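Local coordinates for protein 2-oxoglutarate carboxylase small subunit (Hydrogenobacter thermophilus, PDB 7KCT) that belongs to the biotin carboxylase family, is built round an ATP-grasp domain, and holds bound ADP, magnesium and bicarbonate, at residues C24-A29 with D315-Q320; Q220-K225 with Y277-M282; E309-V314 with I336-Y341; F372-E377 with A395-W400. All coordinates share one frame; numbering follows the deposited sequence.

Contact 1 (C24-A29 with D315-Q320)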
# COMPACT_ATOMS: atom_id res chain seq x y z
N CYS A 24 0.26 11.98 -10.77
CA CYS A 24 1.18 11.44 -9.78
C CYS A 24 1.53 9.99 -10.06
O CYS A 24 2.69 9.59 -9.94
CB CYS A 24 0.61 11.60 -8.37
SG CYS A 24 0.48 13.36 -7.86
N ARG A 25 0.53 9.19 -10.43
CA ARG A 25 0.73 7.79 -10.79
C ARG A 25 1.71 7.62 -11.94
O ARG A 25 2.58 6.74 -11.92
CB ARG A 25 -0.64 7.19 -11.14
CG ARG A 25 -0.57 5.84 -11.83
CD ARG A 25 -0.30 4.75 -10.81
NE ARG A 25 -0.20 3.40 -11.36
CZ ARG A 25 0.93 2.81 -11.70
NH1 ARG A 25 2.09 3.46 -11.59
NH2 ARG A 25 0.89 1.55 -12.13
N VAL A 26 1.57 8.44 -12.97
CA VAL A 26 2.51 8.37 -14.08
C VAL A 26 3.89 8.86 -13.67
O VAL A 26 4.91 8.26 -14.05
CB VAL A 26 1.94 9.16 -15.28
CG1 VAL A 26 2.97 9.28 -16.39
CG2 VAL A 26 0.62 8.49 -15.80
N ILE A 27 3.96 9.98 -12.95
CA ILE A 27 5.25 10.50 -12.49
C ILE A 27 6.00 9.45 -11.69
O ILE A 27 7.22 9.30 -11.85
CB ILE A 27 5.11 11.80 -11.68
CG1 ILE A 27 4.71 12.91 -12.61
CG2 ILE A 27 6.45 12.12 -10.97
CD1 ILE A 27 4.17 14.12 -11.97
N ARG A 28 5.31 8.72 -10.84
CA ARG A 28 5.97 7.69 -10.04
C ARG A 28 6.56 6.58 -10.91
O ARG A 28 7.66 6.08 -10.63
CB ARG A 28 4.99 7.06 -9.04
CG ARG A 28 5.64 5.92 -8.24
CD ARG A 28 4.95 5.51 -6.92
NE ARG A 28 4.58 6.67 -6.11
CZ ARG A 28 5.44 7.47 -5.50
NH1 ARG A 28 6.73 7.25 -5.57
NH2 ARG A 28 4.99 8.53 -4.83
N ALA A 29 5.80 6.13 -11.91
CA ALA A 29 6.29 5.10 -12.84
C ALA A 29 7.54 5.58 -13.56
O ALA A 29 8.48 4.80 -13.76
CB ALA A 29 5.19 4.72 -13.84
N ASP A 315 2.27 -4.20 -13.67
CA ASP A 315 2.25 -2.73 -13.56
C ASP A 315 1.88 -2.13 -14.92
O ASP A 315 2.72 -2.02 -15.82
CB ASP A 315 3.60 -2.24 -13.09
CG ASP A 315 3.64 -0.77 -12.85
OD1 ASP A 315 2.87 -0.02 -13.53
OD2 ASP A 315 4.49 -0.35 -12.03
N ILE A 316 0.60 -1.80 -15.11
CA ILE A 316 0.11 -1.42 -16.44
C ILE A 316 0.70 -0.09 -16.93
O ILE A 316 1.02 0.06 -18.12
CB ILE A 316 -1.43 -1.38 -16.41
CG1 ILE A 316 -2.03 -2.75 -16.14
CG2 ILE A 316 -1.90 -0.76 -17.71
CD1 ILE A 316 -3.52 -2.63 -15.66
N VAL A 317 0.79 0.91 -16.06
CA VAL A 317 1.32 2.20 -16.50
C VAL A 317 2.81 2.09 -16.87
O VAL A 317 3.25 2.68 -17.86
CB VAL A 317 1.10 3.26 -15.40
CG1 VAL A 317 1.71 4.59 -15.78
CG2 VAL A 317 -0.38 3.47 -15.18
N LYS A 318 3.61 1.42 -16.04
CA LYS A 318 5.01 1.23 -16.41
C LYS A 318 5.11 0.52 -17.76
O LYS A 318 5.95 0.89 -18.59
CB LYS A 318 5.74 0.47 -15.31
CG LYS A 318 7.25 0.54 -15.44
CD LYS A 318 8.01 -0.15 -14.31
CE LYS A 318 7.94 0.60 -13.01
NZ LYS A 318 8.93 0.04 -12.02
N TRP A 319 4.25 -0.49 -18.00
CA TRP A 319 4.27 -1.18 -19.29
C TRP A 319 3.84 -0.26 -20.42
O TRP A 319 4.42 -0.33 -21.52
CB TRP A 319 3.38 -2.47 -19.25
CG TRP A 319 4.22 -3.59 -18.76
CD1 TRP A 319 4.13 -4.24 -17.55
CD2 TRP A 319 5.36 -4.17 -19.43
NE1 TRP A 319 5.15 -5.14 -17.43
CE2 TRP A 319 5.89 -5.16 -18.58
CE3 TRP A 319 5.95 -3.98 -20.69
CZ2 TRP A 319 7.01 -5.93 -18.93
CZ3 TRP A 319 7.04 -4.76 -21.04
CH2 TRP A 319 7.56 -5.72 -20.17
N GLN A 320 2.84 0.60 -20.21
CA GLN A 320 2.54 1.59 -21.23
C GLN A 320 3.83 2.28 -21.69
O GLN A 320 4.08 2.44 -22.88
CB GLN A 320 1.54 2.63 -20.71
CG GLN A 320 0.05 2.29 -20.82
CD GLN A 320 -0.80 3.43 -20.30
OE1 GLN A 320 -0.67 3.84 -19.13
NE2 GLN A 320 -1.59 4.01 -21.18
O HOH W 1 4.56 2.15 -11.20

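Contact 2 (Q220-K225 with Y277-M282)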
# COMPACT_ATOMS: atom_id res chain seq x y z
N GLN A 220 -9.49 -5.81 -19.58
CA GLN A 220 -8.28 -5.04 -19.74
C GLN A 220 -7.40 -5.73 -20.78
O GLN A 220 -7.13 -6.93 -20.65
CB GLN A 220 -7.55 -4.99 -18.40
CG GLN A 220 -6.23 -4.28 -18.40
CD GLN A 220 -6.37 -2.80 -18.59
OE1 GLN A 220 -6.90 -2.09 -17.73
NE2 GLN A 220 -5.89 -2.31 -19.73
N VAL A 221 -7.00 -4.99 -21.80
CA VAL A 221 -6.02 -5.54 -22.74
C VAL A 221 -4.74 -4.71 -22.66
O VAL A 221 -4.77 -3.53 -22.29
CB VAL A 221 -6.53 -5.62 -24.19
CG1 VAL A 221 -7.86 -6.38 -24.28
CG2 VAL A 221 -6.66 -4.25 -24.80
N LEU A 222 -3.62 -5.35 -23.00
CA LEU A 222 -2.29 -4.75 -23.06
C LEU A 222 -1.54 -5.36 -24.25
O LEU A 222 -1.42 -6.59 -24.31
CB LEU A 222 -1.55 -5.00 -21.75
CG LEU A 222 -0.21 -4.31 -21.54
CD1 LEU A 222 -0.40 -2.81 -21.48
CD2 LEU A 222 0.47 -4.78 -20.26
N GLY A 223 -1.08 -4.53 -25.19
CA GLY A 223 -0.34 -5.02 -26.35
C GLY A 223 0.93 -4.22 -26.59
O GLY A 223 1.00 -3.04 -26.27
N ASP A 224 1.93 -4.88 -27.19
CA ASP A 224 3.14 -4.19 -27.64
C ASP A 224 3.06 -3.86 -29.14
O ASP A 224 2.08 -4.16 -29.81
CB ASP A 224 4.40 -4.99 -27.29
CG ASP A 224 4.55 -6.31 -28.07
OD1 ASP A 224 3.98 -6.43 -29.18
OD2 ASP A 224 5.28 -7.19 -27.57
N LYS A 225 4.09 -3.20 -29.66
CA LYS A 225 4.06 -2.74 -31.04
C LYS A 225 4.36 -3.86 -32.04
O LYS A 225 4.31 -3.61 -33.25
CB LYS A 225 5.04 -1.58 -31.20
CG LYS A 225 4.60 -0.34 -30.38
CD LYS A 225 5.41 0.91 -30.67
CE LYS A 225 4.84 2.14 -29.98
NZ LYS A 225 5.75 3.34 -30.13
N TYR A 277 -2.29 -1.55 -29.58
CA TYR A 277 -1.20 -1.73 -28.63
C TYR A 277 -1.33 -0.65 -27.54
O TYR A 277 -2.14 0.27 -27.64
CB TYR A 277 0.21 -1.70 -29.30
CG TYR A 277 0.51 -0.51 -30.21
CD1 TYR A 277 0.70 0.76 -29.69
CD2 TYR A 277 0.69 -0.68 -31.60
CE1 TYR A 277 0.99 1.84 -30.50
CE2 TYR A 277 0.98 0.41 -32.45
CZ TYR A 277 1.14 1.66 -31.89
OH TYR A 277 1.43 2.76 -32.68
N SER A 278 -0.54 -0.81 -26.48
CA SER A 278 -0.63 -0.00 -25.27
C SER A 278 -1.81 -0.60 -24.50
O SER A 278 -2.23 -1.73 -24.78
CB SER A 278 -0.85 1.48 -25.52
OG SER A 278 -0.64 2.17 -24.29
N ALA A 279 -2.34 0.15 -23.53
CA ALA A 279 -3.43 -0.29 -22.70
C ALA A 279 -4.75 0.19 -23.29
O ALA A 279 -4.83 1.26 -23.90
CB ALA A 279 -3.29 0.24 -21.26
N GLY A 280 -5.77 -0.62 -23.12
CA GLY A 280 -7.11 -0.26 -23.54
C GLY A 280 -8.07 -1.18 -22.83
O GLY A 280 -7.68 -2.19 -22.26
N THR A 281 -9.34 -0.80 -22.84
CA THR A 281 -10.37 -1.55 -22.15
C THR A 281 -11.57 -1.74 -23.06
O THR A 281 -12.00 -0.78 -23.69
CB THR A 281 -10.81 -0.82 -20.85
OG1 THR A 281 -9.74 -0.89 -19.90
CG2 THR A 281 -12.09 -1.46 -20.30
N MET A 282 -12.15 -2.94 -23.06
CA MET A 282 -13.42 -3.23 -23.74
C MET A 282 -14.52 -3.42 -22.72
O MET A 282 -14.39 -4.24 -21.82
CB MET A 282 -13.26 -4.45 -24.62
CG MET A 282 -12.22 -4.18 -25.68
SD MET A 282 -12.62 -5.40 -26.85
CE MET A 282 -11.03 -5.79 -27.55
O HOH W 2 -7.40 0.67 -20.36

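Contact 3 (E309-V314 with I336-Y341)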
# COMPACT_ATOMS: atom_id res chain seq x y z
N GLU A 309 -4.04 -4.56 -11.47
CA GLU A 309 -2.64 -4.71 -11.09
C GLU A 309 -2.49 -5.52 -9.82
O GLU A 309 -1.54 -6.30 -9.67
CB GLU A 309 -1.96 -3.34 -10.91
CG GLU A 309 -2.04 -2.45 -12.11
CD GLU A 309 -1.35 -1.09 -11.86
OE1 GLU A 309 -1.31 -0.59 -10.71
OE2 GLU A 309 -0.81 -0.53 -12.83
N MET A 310 -3.42 -5.37 -8.88
CA MET A 310 -3.25 -6.09 -7.62
C MET A 310 -3.47 -7.61 -7.77
O MET A 310 -2.89 -8.37 -7.02
CB MET A 310 -4.19 -5.56 -6.55
CG MET A 310 -4.13 -4.04 -6.41
SD MET A 310 -2.62 -3.52 -5.62
CE MET A 310 -3.23 -3.79 -3.95
N ILE A 311 -4.35 -8.06 -8.67
CA ILE A 311 -4.60 -9.49 -8.76
C ILE A 311 -3.68 -10.18 -9.76
O ILE A 311 -3.52 -11.42 -9.68
CB ILE A 311 -6.06 -9.81 -9.11
CG1 ILE A 311 -6.45 -9.29 -10.50
CG2 ILE A 311 -7.03 -9.27 -8.02
CD1 ILE A 311 -7.89 -9.75 -10.94
N THR A 312 -3.11 -9.44 -10.71
CA THR A 312 -2.21 -10.03 -11.71
C THR A 312 -0.74 -9.80 -11.43
O THR A 312 0.09 -10.54 -11.96
CB THR A 312 -2.47 -9.48 -13.12
OG1 THR A 312 -2.16 -8.06 -13.19
CG2 THR A 312 -3.91 -9.71 -13.55
N GLY A 313 -0.40 -8.74 -10.69
CA GLY A 313 0.97 -8.30 -10.50
C GLY A 313 1.57 -7.53 -11.67
O GLY A 313 2.76 -7.24 -11.64
N VAL A 314 0.79 -7.15 -12.67
CA VAL A 314 1.30 -6.45 -13.83
C VAL A 314 1.16 -4.94 -13.62
O VAL A 314 0.05 -4.43 -13.43
CB VAL A 314 0.58 -6.91 -15.11
CG1 VAL A 314 0.96 -6.10 -16.30
CG2 VAL A 314 0.88 -8.38 -15.36
N ILE A 336 -0.41 -15.11 -17.11
CA ILE A 336 -1.31 -14.18 -16.42
C ILE A 336 -2.19 -14.97 -15.45
O ILE A 336 -3.10 -15.69 -15.88
CB ILE A 336 -2.16 -13.38 -17.40
CG1 ILE A 336 -1.27 -12.61 -18.39
CG2 ILE A 336 -3.16 -12.45 -16.63
CD1 ILE A 336 0.06 -12.07 -17.78
N ARG A 337 -1.91 -14.84 -14.15
CA ARG A 337 -2.68 -15.43 -13.07
C ARG A 337 -3.58 -14.39 -12.40
O ARG A 337 -3.29 -13.19 -12.39
CB ARG A 337 -1.76 -16.03 -12.02
CG ARG A 337 -0.71 -17.04 -12.53
CD ARG A 337 -1.17 -18.48 -12.39
NE ARG A 337 -0.19 -19.42 -12.95
CZ ARG A 337 -0.15 -19.77 -14.23
NH1 ARG A 337 -1.03 -19.26 -15.08
NH2 ARG A 337 0.77 -20.62 -14.67
N PHE A 338 -4.65 -14.87 -11.79
CA PHE A 338 -5.63 -14.01 -11.14
C PHE A 338 -5.69 -14.45 -9.69
O PHE A 338 -6.43 -15.37 -9.33
CB PHE A 338 -6.93 -14.12 -11.84
CG PHE A 338 -6.86 -13.78 -13.32
CD1 PHE A 338 -6.76 -12.46 -13.72
CD2 PHE A 338 -6.90 -14.78 -14.29
CE1 PHE A 338 -6.72 -12.13 -15.07
CE2 PHE A 338 -6.88 -14.47 -15.65
CZ PHE A 338 -6.77 -13.14 -16.04
N ASN A 339 -4.89 -13.79 -8.85
CA ASN A 339 -4.66 -14.17 -7.47
C ASN A 339 -5.52 -13.29 -6.58
O ASN A 339 -5.26 -12.08 -6.46
CB ASN A 339 -3.17 -14.03 -7.15
CG ASN A 339 -2.82 -14.35 -5.71
OD1 ASN A 339 -3.42 -15.21 -5.09
ND2 ASN A 339 -1.78 -13.70 -5.19
N GLY A 340 -6.56 -13.88 -5.97
CA GLY A 340 -7.32 -13.18 -4.96
C GLY A 340 -8.27 -12.14 -5.52
O GLY A 340 -8.73 -12.19 -6.66
N TYR A 341 -8.58 -11.17 -4.66
CA TYR A 341 -9.63 -10.21 -4.93
C TYR A 341 -9.16 -8.82 -4.50
O TYR A 341 -8.52 -8.68 -3.47
CB TYR A 341 -10.90 -10.56 -4.15
CG TYR A 341 -11.59 -11.80 -4.62
CD1 TYR A 341 -11.26 -13.04 -4.11
CD2 TYR A 341 -12.57 -11.73 -5.61
CE1 TYR A 341 -11.89 -14.18 -4.56
CE2 TYR A 341 -13.19 -12.88 -6.07
CZ TYR A 341 -12.84 -14.10 -5.55
OH TYR A 341 -13.47 -15.24 -6.01
O HOH W 3 -0.91 -11.04 -6.82
O HOH W 4 -0.12 -12.80 -13.20

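Contact 4 (F372-E377 with A395-W400)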
# COMPACT_ATOMS: atom_id res chain seq x y z
N PHE A 372 -1.17 -3.68 5.53
CA PHE A 372 -1.09 -4.89 4.74
C PHE A 372 -2.27 -4.91 3.78
O PHE A 372 -3.43 -4.76 4.20
CB PHE A 372 -1.09 -6.09 5.71
CG PHE A 372 -1.03 -7.45 5.05
CD1 PHE A 372 -2.13 -7.98 4.37
CD2 PHE A 372 0.11 -8.21 5.14
CE1 PHE A 372 -2.05 -9.24 3.75
CE2 PHE A 372 0.20 -9.48 4.54
CZ PHE A 372 -0.88 -9.99 3.85
N GLY A 373 -1.99 -5.04 2.49
CA GLY A 373 -3.03 -5.11 1.48
C GLY A 373 -3.74 -3.81 1.16
O GLY A 373 -4.78 -3.84 0.50
N ILE A 374 -3.20 -2.66 1.55
CA ILE A 374 -3.82 -1.37 1.28
C ILE A 374 -2.91 -0.54 0.35
O ILE A 374 -1.70 -0.42 0.59
CB ILE A 374 -4.12 -0.64 2.60
CG1 ILE A 374 -5.21 -1.34 3.42
CG2 ILE A 374 -4.52 0.78 2.35
CD1 ILE A 374 -5.34 -0.79 4.87
N ARG A 375 -3.50 0.03 -0.68
CA ARG A 375 -2.81 0.96 -1.57
C ARG A 375 -3.65 2.20 -1.67
O ARG A 375 -4.89 2.14 -1.75
CB ARG A 375 -2.57 0.29 -2.96
CG ARG A 375 -2.13 1.16 -4.09
CD ARG A 375 -1.96 0.31 -5.34
NE ARG A 375 -1.70 1.11 -6.52
CZ ARG A 375 -1.52 0.61 -7.73
NH1 ARG A 375 -1.58 -0.71 -7.95
NH2 ARG A 375 -1.29 1.44 -8.71
N VAL A 376 -3.00 3.35 -1.70
CA VAL A 376 -3.69 4.62 -1.80
C VAL A 376 -3.11 5.36 -2.99
O VAL A 376 -1.88 5.51 -3.08
CB VAL A 376 -3.56 5.48 -0.53
CG1 VAL A 376 -4.34 6.80 -0.73
CG2 VAL A 376 -4.09 4.73 0.65
N GLU A 377 -3.98 5.84 -3.88
CA GLU A 377 -3.62 6.72 -4.99
C GLU A 377 -4.23 8.09 -4.70
O GLU A 377 -5.46 8.24 -4.68
CB GLU A 377 -4.11 6.16 -6.33
CG GLU A 377 -3.55 4.78 -6.66
CD GLU A 377 -2.12 4.79 -7.28
OE1 GLU A 377 -1.63 5.84 -7.83
OE2 GLU A 377 -1.49 3.72 -7.20
N ALA A 395 -9.09 10.76 -4.05
CA ALA A 395 -8.22 9.65 -3.75
C ALA A 395 -8.91 8.40 -4.25
O ALA A 395 -10.13 8.38 -4.42
CB ALA A 395 -7.93 9.54 -2.26
N LYS A 396 -8.12 7.40 -4.57
CA LYS A 396 -8.60 6.04 -4.83
C LYS A 396 -8.04 5.18 -3.73
O LYS A 396 -6.82 5.19 -3.48
CB LYS A 396 -8.17 5.51 -6.19
CG LYS A 396 -8.46 6.49 -7.32
CD LYS A 396 -8.24 5.90 -8.72
CE LYS A 396 -6.79 5.57 -9.01
NZ LYS A 396 -6.50 5.71 -10.46
N LEU A 397 -8.91 4.52 -3.00
CA LEU A 397 -8.49 3.56 -1.99
C LEU A 397 -8.61 2.16 -2.59
O LEU A 397 -9.69 1.79 -3.04
CB LEU A 397 -9.35 3.69 -0.74
CG LEU A 397 -9.03 2.83 0.45
CD1 LEU A 397 -7.61 3.10 0.81
CD2 LEU A 397 -10.05 3.23 1.54
N ILE A 398 -7.52 1.40 -2.59
CA ILE A 398 -7.49 0.08 -3.22
C ILE A 398 -7.06 -0.94 -2.19
O ILE A 398 -6.10 -0.70 -1.46
CB ILE A 398 -6.53 0.03 -4.42
CG1 ILE A 398 -6.94 1.08 -5.43
CG2 ILE A 398 -6.51 -1.40 -5.04
CD1 ILE A 398 -5.90 2.13 -5.63
N VAL A 399 -7.77 -2.07 -2.12
CA VAL A 399 -7.36 -3.12 -1.21
C VAL A 399 -7.25 -4.44 -1.96
O VAL A 399 -7.79 -4.60 -3.06
CB VAL A 399 -8.26 -3.32 0.04
CG1 VAL A 399 -8.46 -1.99 0.74
CG2 VAL A 399 -9.63 -4.02 -0.29
N TRP A 400 -6.51 -5.36 -1.36
CA TRP A 400 -6.34 -6.71 -1.89
C TRP A 400 -6.46 -7.70 -0.74
O TRP A 400 -6.01 -7.42 0.37
CB TRP A 400 -4.96 -6.90 -2.61
CG TRP A 400 -4.77 -8.37 -3.08
CD1 TRP A 400 -5.11 -8.88 -4.29
CD2 TRP A 400 -4.22 -9.45 -2.34
NE1 TRP A 400 -4.80 -10.24 -4.35
CE2 TRP A 400 -4.26 -10.60 -3.14
CE3 TRP A 400 -3.66 -9.55 -1.06
CZ2 TRP A 400 -3.82 -11.84 -2.70
CZ3 TRP A 400 -3.23 -10.76 -0.63
CH2 TRP A 400 -3.30 -11.90 -1.45
O HOH W 5 -3.76 5.70 -10.11

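Contact 1 (C24-A29 with D315-Q320)
Arg25 and Asp315 meet tip to tip. Arg25 NH2 donates to Asp315 OD1 over 2.9 Å, a salt bridge in which the oxygen lies close to the guanidinium plane while the nitrogen arrives from above the carboxylate plane. The two flat groups are accordingly turned 51° apart. A water adds a second route between them, accepting from Arg25 NH1 at 2.8 Å and donating to Asp315 OD2 at 2.6 Å. Val317 lies over one face of the same guanidinium, off-centre, its CB 3.7 Å from Arg25 CZ. With Val317 CG1 anti to its backbone N, that methyl sits 4.0 Å from both Val26 CG2 and Ala29 CB, so one valine packs on a guanidinium face and on two apolar side chains. The contact is a helix-to-helix crossing between the N-terminal biotin carboxylase domain and the ATP-grasp domain; the axes of the two short segments approach to 9.4 Å at a signed angle of -64°. A bend in the Arg25 chain (chi2 79°) carries its end across that gap. Asp315 is in turn fixed as the N-cap of the second helix, its OD1 also accepting from Lys318 N at 3.0 Å. Two N-H groups thus grip one oxygen, and this, with the start of a helix close by, would be expected to favour the ionised carboxylate. Farther out, Arg25 NH2 forms a further salt bridge with Glu309, and Arg25 NE bonds to His305 NE2. Lys318 NZ pairs with Glu32, while Arg410 of the second subunit makes a long, weak ion pair with Asp315 OD2.

Contact 2 (Q220-K225 with Y277-M282)
The central pair of strands in the four-stranded antiparallel sheet of the ATP-grasp domain meets here. Val221 with Gly280 and Gly223 with Ser278 form hydrogen-bonded pairs. Val221 N points nearly along the Gly280 C=O axis at 2.9 Å, and the return bond from Gly280 N to Val221 O is longer, 3.2 Å. In the next pair the tightest bond runs from Ser278 N to Gly223 O, 2.7 Å. Between these rungs the non-hydrogen-bonded pair Leu222 and Ala279 packs CD1 against CB at 4.2 Å, on the face where Trp319 and Gln320 of helix 316-324 lie. Bent at chi2 (69°), the Gln220 chain brings NE2 to Val221 O at 3.0 Å, while its OE1 accepts from Arg235. Past the strand ends, Lys225 CG stands over the centre of the Tyr277 ring, 3.9 Å from the centroid and 4° off the normal, a CH-pi contact. The extended lysine chain then runs on to bond Ala324 O through NZ. Val221 O takes two donors, Gln220 NE2 and Gly280 N, both from above its carbonyl plane; the glutamine bond fixes the rotation of that amide, whose plane nearly contains the oxygen, and probably increases the polarity of the carbonyl.

Contact 3 (E309-V314 with I336-Y341)
Thr312 OG1 is gripped twice: it accepts from Val314 N at 3.1 Å and also bonds to Thr308 O. Ile311 O, next to it in the chain, accepts the one direct hydrogen bond across the segments, from Asn339 N at 2.9 Å, with an N-H...O angle of 174°, in the carbonyl plane and on a lone pair. The neighbouring carbonyl, Arg337 O, is approached by a carbon instead, Thr312 CA making a CA-H...O contact with it at 3.4 Å. A water extends the backbone link, donating to Thr312 O at 2.6 Å and accepting from Arg337 N at 2.9 Å. Helix 305-312 of the ATP-grasp domain ends here, against the loop that leads into strand 341-351 of the C-terminal part of the chain. Gly313 leaves the helix with positive phi (78°), and the bond from Val314 N to the threonine hydroxyl, an ST turn, holds the exit. Because OG1 occupies the position between backbone N and carbonyl carbon, Thr312 CG2 is directed at the loop, where it lies alongside Phe338, 4.0 Å from CD1. Ile311 reaches that ring from the edge. Its CG1 is in the crowded position (chi1 64°), which sends CD1 to 4.0 Å from Phe338 CD1, while the other branch, CG2, rests 3.6 Å from Gly340 O. The ring is packed further by Arg260 and Glu261 of helix 257-273 and by His231 of strand 229-236. Asn339 O accepts from the Trp400 indole, and Asn339 ND2 donates to a second water that also gives a weak bond to Met310 O.

Contact 4 (F372-E377 with A395-W400)
Arg375 sets off with CG anti to its backbone N (chi1 168°) and stays extended as far as NE, while Glu377, two residues on, bends at chi2 (-82°) and folds its carboxylate back to meet it. Both lie on strand 374-378, paired antiparallel with strand 393-401 in the C-terminal domain of the biotin carboxylase fold. The guanidinium grips the acid side-on: NE and NH2 each donate to Glu377 OE2 at 2.7 Å, with the oxygen in the guanidinium plane. NE meets the anti lone pair of OE2, whereas NH2 approaches from above the carboxylate plane. Arg375 NH1 has a second acid partner, Glu309. On the same face as this polar pair lies Ile398, its CD1 3.7 Å from Glu377 CG. The ladder itself is regular: Arg375 N donates to Ile398 O at 2.8 Å, Ile398 N returns a bond to Arg375 O at 2.9 Å, and Glu377 and Lys396 repeat the exchange. At the end where Gly373, with positive phi, precedes the strand, Trp400 N reaches Gly373 O at 3.0 Å. The other face carries the apolar side chains Ile374, Val376, Leu397 and Val399, with Leu397 CD1 lodged against Val376 CG2 at 3.9 Å, and helix 404-417 packs over Leu397. Lys396 stands on the Arg375 side, its alkyl chain bent at chi3 so that CE lies over Glu377 CB. Its NZ pairs with Glu21 and bonds to Val303 O. A water completes the set, accepting from Lys396 NZ at 2.8 Å and giving a weak bond to Glu377 OE1.

How the contacts relate
Contacts 1, 2 and 4 are buried, whereas contact 3 is only partly buried, with a single direct backbone bond and two bridging waters. Contacts 2 and 4 are strand ladders in different domains, about 24 Å apart between centres and not touching; the first has a CH-pi contact just past its strand ends, the second bears ion pairs on one face. Contact 1 instead joins two helices by a salt bridge. Glu309 of contact 3 is shared by contacts 1 and 4, lying between two guanidiniums whose like charges come close together. Helix 316-324 of contact 1 packs on the sheet of contact 2, and Trp400 of contact 4 reaches the loop of contact 3. Contacts 1, 3 and 4 also touch the second subunit.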